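Local coordinates for single-strand binding protein (Thermotoga maritima, PDB 1Z9F) that probably binds single-stranded DNA as a homotetramer, each subunit contributing an OB-fold domain of the bacterial SSB family, at residues A[42-46]-A[86-90]; A[72-76]-A[113-118]. One frame throughout, in Å; residues are numbered along the deposited sequence.

In the fold
Both contacts lie in one OB-fold domain and draw on adjacent antiparallel strands: 86-96 in contact 1, 108-118 in contact 2. Their centres lie about 10 Å apart, and the backbone joins them directly, with probable hydrogen bonds from Asn-114 N to Glu-90 O (2.6 Å) and from Leu-88 N to Arg-117 O (2.8 Å). Contact 1 is core: its four touching residues are all buried and purely aliphatic or aromatic, meeting strand to strand across the interior. Contact 2, nearer the surface, sets helix 71-80 against the sheet, and there carbons of Leu-73 and Phe-76 also touch backbone carbonyls. It buries more area, 261 against 143 Å².

Contact 1 (A[42-46]-A[86-90]); sequences TFTIA and LVLVE
Ile-45 and Val-87 make the closest approach between 42-46 and 86-90, with Ile-45 CG2 and Val-87 CG2 separated by 3.9 Å. That valine methyl lies between its own backbone N and carbonyl carbon (chi1 -65° places CG1 beside the N), and from there it also meets Phe-43, whose CE2 is 4.2 Å from Val-87 CG2. The phenylalanine ring is tilted to both valines; Ile-45 CG2 lies in its plane, at the ring edge. Two residues further along the strand, Val-89 CG2 is 4.3 Å from Ile-45 CD1 and 4.4 Å from Phe-43 CE2. Two side chains of each strand thus meet through methyl carbons and one carbon of the phenyl ring, and no hydrogen bond crosses between them. The geometry is that of an OB-fold interior: the segment axes run at 105° to each other and approach to 8.6 Å, too far for backbone pairing, so the strands face each other across the core of the curled sheet. Strand 39-48 is held by its own neighbours, Phe-43 bonding through its backbone to Ile-67 and Ile-45 to Phe-65, while Thr-44 pairs with Val-26 on the other side. Around the cluster, Leu-81 covers Phe-43 and Val-87, Leu-25 packs on Phe-43, and Val-111 and Ala-113 back Val-89.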
loop_
_atom_site.group_PDB
_atom_site.type_symbol
_atom_site.label_atom_id
_atom_site.label_comp_id
_atom_site.label_asym_id
_atom_site.label_seq_id
_atom_site.Cartn_x
_atom_site.Cartn_y
_atom_site.Cartn_z
ATOM N N THR A 42 -4.678 14.652 -7.734
ATOM C CA THR A 42 -4.625 13.232 -7.770
ATOM C C THR A 42 -3.984 12.835 -9.080
ATOM O O THR A 42 -4.010 13.590 -10.057
ATOM C CB THR A 42 -6.016 12.582 -7.629
ATOM O OG1 THR A 42 -6.846 12.921 -8.754
ATOM C CG2 THR A 42 -6.676 13.024 -6.330
ATOM N N PHE A 43 -3.363 11.660 -9.053
ATOM C CA PHE A 43 -2.818 11.021 -10.233
ATOM C C PHE A 43 -2.536 9.569 -9.888
ATOM O O PHE A 43 -2.423 9.210 -8.730
ATOM C CB PHE A 43 -1.552 11.725 -10.736
ATOM C CG PHE A 43 -0.469 11.854 -9.717
ATOM C CD1 PHE A 43 -0.477 12.899 -8.808
ATOM C CD2 PHE A 43 0.593 10.964 -9.699
ATOM C CE1 PHE A 43 0.548 13.047 -7.872
ATOM C CE2 PHE A 43 1.630 11.092 -8.760
ATOM C CZ PHE A 43 1.602 12.140 -7.845
ATOM N N THR A 44 -2.482 8.736 -10.910
ATOM C CA THR A 44 -2.282 7.324 -10.737
ATOM C C THR A 44 -0.978 7.020 -11.426
ATOM O O THR A 44 -0.696 7.544 -12.511
ATOM C CB THR A 44 -3.438 6.461 -11.325
ATOM O OG1 THR A 44 -3.153 6.102 -12.684
ATOM C CG2 THR A 44 -4.805 7.200 -11.240
ATOM N N ILE A 45 -0.170 6.199 -10.757
ATOM C CA ILE A 45 1.118 5.796 -11.286
ATOM C C ILE A 45 1.089 4.320 -11.673
ATOM O O ILE A 45 0.303 3.531 -11.128
ATOM C CB ILE A 45 2.271 6.106 -10.300
ATOM C CG1 ILE A 45 1.997 5.505 -8.914
ATOM C CG2 ILE A 45 2.478 7.628 -10.212
ATOM C CD1 ILE A 45 3.162 5.621 -7.966
ATOM N N ALA A 46 1.920 3.964 -12.646
ATOM C CA ALA A 46 2.078 2.582 -13.050
ATOM C C ALA A 46 3.348 2.115 -12.398
ATOM O O ALA A 46 4.411 2.664 -12.683
ATOM C CB ALA A 46 2.182 2.463 -14.558
ATOM N N LEU A 86 8.493 9.807 -14.389
ATOM C CA LEU A 86 8.775 8.806 -13.341
ATOM C C LEU A 86 8.951 9.466 -11.984
ATOM O O LEU A 86 9.863 10.272 -11.796
ATOM C CB LEU A 86 10.059 8.036 -13.672
ATOM C CG LEU A 86 10.555 6.962 -12.687
ATOM C CD1 LEU A 86 9.651 5.752 -12.683
ATOM C CD2 LEU A 86 11.971 6.539 -13.028
ATOM N N VAL A 87 8.101 9.107 -11.028
ATOM C CA VAL A 87 8.153 9.727 -9.703
ATOM C C VAL A 87 8.335 8.723 -8.553
ATOM O O VAL A 87 7.952 7.553 -8.644
ATOM C CB VAL A 87 6.919 10.619 -9.439
ATOM C CG1 VAL A 87 6.916 11.804 -10.402
ATOM C CG2 VAL A 87 5.608 9.837 -9.550
ATOM N N LEU A 88 8.972 9.200 -7.489
ATOM C CA LEU A 88 8.965 8.517 -6.221
ATOM C C LEU A 88 7.776 9.058 -5.481
ATOM O O LEU A 88 7.542 10.261 -5.484
ATOM C CB LEU A 88 10.234 8.809 -5.420
ATOM C CG LEU A 88 10.259 8.038 -4.094
ATOM C CD1 LEU A 88 11.612 7.457 -3.894
ATOM C CD2 LEU A 88 9.811 8.853 -2.862
ATOM N N VAL A 89 7.009 8.177 -4.862
ATOM C CA VAL A 89 5.947 8.597 -3.982
ATOM C C VAL A 89 6.120 7.956 -2.618
ATOM O O VAL A 89 6.223 6.750 -2.495
ATOM C CB VAL A 89 4.559 8.272 -4.576
ATOM C CG1 VAL A 89 3.465 8.424 -3.531
ATOM C CG2 VAL A 89 4.280 9.184 -5.786
ATOM N N GLU A 90 6.132 8.792 -1.598
ATOM C CA GLU A 90 6.138 8.342 -0.241
ATOM C C GLU A 90 4.854 8.782 0.443
ATOM O O GLU A 90 4.461 9.935 0.372
ATOM C CB GLU A 90 7.316 8.944 0.491
ATOM C CG GLU A 90 7.543 8.253 1.766
ATOM C CD GLU A 90 8.482 8.941 2.594
ATOM O OE1 GLU A 90 9.431 9.503 2.031
ATOM O OE2 GLU A 90 8.308 8.920 3.821
#

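Contact 2 (A[72-76]-A[113-118]); sequences RLAEF and ANVVRF
Leu-73 and Phe-76, one helical turn apart, present their side chains to 113-118 from a helix whose short axis runs 26° from that of strand 115-118 and 9.5 Å from it at closest approach; the nearest CA atoms are those of Leu-73 and Val-115. Leu-73 reaches the corner where the chain bends at Asn-114. Its CD2 sits 3.6 Å from both Ala-113 O and Asn-114 O, while its CD1 lies 4.0 Å from Val-116 N, so the closest contacts of both methyls are with backbone atoms, the side chains of Ala-113 and Val-116 lying farther off. Further along, Phe-76 extends toward the strand with CG anti to its backbone N (chi1 156°), which carries CE1 to within 3.3 Å of Val-116 O and 4.2 Å of Val-116 CB. The carbonyl oxygen approaches this ring obliquely, without a hydrogen bond. Past the valine, Phe-76 CZ meets Phe-118 CE2 at 4.0 Å. The two rings are inclined by 54° with centroids 5.7 Å apart, an angle between a parallel stack and a T-shape, and the side chains pass one another in opposite directions. Phe-118 is also held in a cation-pi pair with Arg-85. At the corner, Asn-114 and Val-115 both face Glu-90, a classic beta bulge that interrupts the regular pairing of strand 108-118 with strand 86-96. Helix 71-80 is the helix that in OB folds lies between the third and fourth strands. Here it follows strand 62-70 and leads toward strand 86-96; Leu-81 packs on Phe-76, Val-116 and Phe-118, while Ala-74 rests on Thr-69 of strand 62-70 and Pro-39 of strand 39-48.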
loop_
_atom_site.group_PDB
_atom_site.type_symbol
_atom_site.label_atom_id
_atom_site.label_comp_id
_atom_site.label_asym_id
_atom_site.label_seq_id
_atom_site.Cartn_x
_atom_site.Cartn_y
_atom_site.Cartn_z
ATOM N N ARG A 72 0.676 22.460 -0.676
ATOM C CA ARG A 72 1.776 22.814 -1.589
ATOM C C ARG A 72 2.222 21.655 -2.477
ATOM O O ARG A 72 2.696 21.864 -3.595
ATOM C CB ARG A 72 2.981 23.332 -0.802
ATOM N N LEU A 73 2.080 20.437 -1.968
ATOM C CA LEU A 73 2.419 19.237 -2.721
ATOM C C LEU A 73 1.428 18.988 -3.856
ATOM O O LEU A 73 1.834 18.638 -4.966
ATOM C CB LEU A 73 2.447 18.039 -1.784
ATOM C CG LEU A 73 3.203 16.817 -2.285
ATOM C CD1 LEU A 73 4.657 17.159 -2.546
ATOM C CD2 LEU A 73 3.067 15.728 -1.261
ATOM N N ALA A 74 0.133 19.154 -3.563
ATOM C CA ALA A 74 -0.912 19.228 -4.603
ATOM C C ALA A 74 -0.550 20.293 -5.613
ATOM O O ALA A 74 -0.576 20.040 -6.810
ATOM C CB ALA A 74 -2.277 19.527 -3.999
ATOM N N GLU A 75 -0.191 21.476 -5.115
ATOM C CA GLU A 75 0.214 22.586 -5.975
ATOM C C GLU A 75 1.431 22.201 -6.809
ATOM O O GLU A 75 1.433 22.386 -8.029
ATOM C CB GLU A 75 0.530 23.848 -5.160
ATOM C CG GLU A 75 -0.648 24.430 -4.402
ATOM C CD GLU A 75 -0.269 25.653 -3.595
ATOM O OE1 GLU A 75 0.149 26.660 -4.211
ATOM O OE2 GLU A 75 -0.399 25.611 -2.350
ATOM N N PHE A 76 2.463 21.676 -6.151
ATOM C CA PHE A 76 3.651 21.194 -6.857
ATOM C C PHE A 76 3.270 20.135 -7.888
ATOM O O PHE A 76 3.770 20.149 -9.011
ATOM C CB PHE A 76 4.696 20.627 -5.886
ATOM C CG PHE A 76 5.642 19.639 -6.527
ATOM C CD1 PHE A 76 5.365 18.278 -6.505
ATOM C CD2 PHE A 76 6.788 20.073 -7.179
ATOM C CE1 PHE A 76 6.209 17.374 -7.123
ATOM C CE2 PHE A 76 7.650 19.169 -7.787
ATOM C CZ PHE A 76 7.359 17.820 -7.760
ATOM N N ALA A 113 0.123 10.931 -0.287
ATOM C CA ALA A 113 1.532 11.143 -0.404
ATOM C C ALA A 113 1.958 12.245 0.524
ATOM O O ALA A 113 1.291 13.293 0.646
ATOM C CB ALA A 113 1.920 11.456 -1.830
ATOM N N ASN A 114 3.080 12.017 1.202
ATOM C CA ASN A 114 3.730 13.107 1.903
ATOM C C ASN A 114 4.903 13.630 1.093
ATOM O O ASN A 114 5.352 14.703 1.337
ATOM C CB ASN A 114 4.103 12.713 3.341
ATOM C CG ASN A 114 5.013 11.511 3.429
ATOM O OD1 ASN A 114 4.551 10.352 3.447
ATOM N ND2 ASN A 114 6.324 11.764 3.577
ATOM N N VAL A 115 5.387 12.866 0.116
ATOM C CA VAL A 115 6.541 13.252 -0.702
ATOM C C VAL A 115 6.309 12.802 -2.144
ATOM O O VAL A 115 5.845 11.699 -2.373
ATOM C CB VAL A 115 7.836 12.596 -0.149
ATOM C CG1 VAL A 115 8.994 12.661 -1.155
ATOM C CG2 VAL A 115 8.249 13.249 1.138
ATOM N N VAL A 116 6.594 13.674 -3.106
ATOM C CA VAL A 116 6.689 13.282 -4.516
ATOM C C VAL A 116 7.906 13.945 -5.162
ATOM O O VAL A 116 7.953 15.175 -5.296
ATOM C CB VAL A 116 5.446 13.665 -5.343
ATOM C CG1 VAL A 116 5.607 13.177 -6.791
ATOM C CG2 VAL A 116 4.178 13.101 -4.726
ATOM N N ARG A 117 8.883 13.125 -5.540
ATOM C CA ARG A 117 10.040 13.567 -6.311
ATOM C C ARG A 117 10.057 12.994 -7.720
ATOM O O ARG A 117 9.774 11.806 -7.930
ATOM C CB ARG A 117 11.337 13.126 -5.656
ATOM C CG ARG A 117 11.422 13.440 -4.214
ATOM C CD ARG A 117 12.836 13.668 -3.784
ATOM N NE ARG A 117 12.778 14.256 -2.461
ATOM C CZ ARG A 117 12.613 13.576 -1.336
ATOM N NH1 ARG A 117 12.558 12.263 -1.360
ATOM N NH2 ARG A 117 12.528 14.207 -0.172
ATOM N N PHE A 118 10.433 13.841 -8.677
ATOM C CA PHE A 118 10.846 13.362 -9.984
ATOM C C PHE A 118 12.046 12.456 -9.799
ATOM O O PHE A 118 12.910 12.731 -8.966
ATOM C CB PHE A 118 11.249 14.514 -10.900
ATOM C CG PHE A 118 10.131 15.435 -11.233
ATOM C CD1 PHE A 118 8.966 14.950 -11.807
ATOM C CD2 PHE A 118 10.238 16.794 -10.982
ATOM C CE1 PHE A 118 7.932 15.802 -12.121
ATOM C CE2 PHE A 118 9.204 17.655 -11.296
ATOM C CZ PHE A 118 8.050 17.156 -11.864
#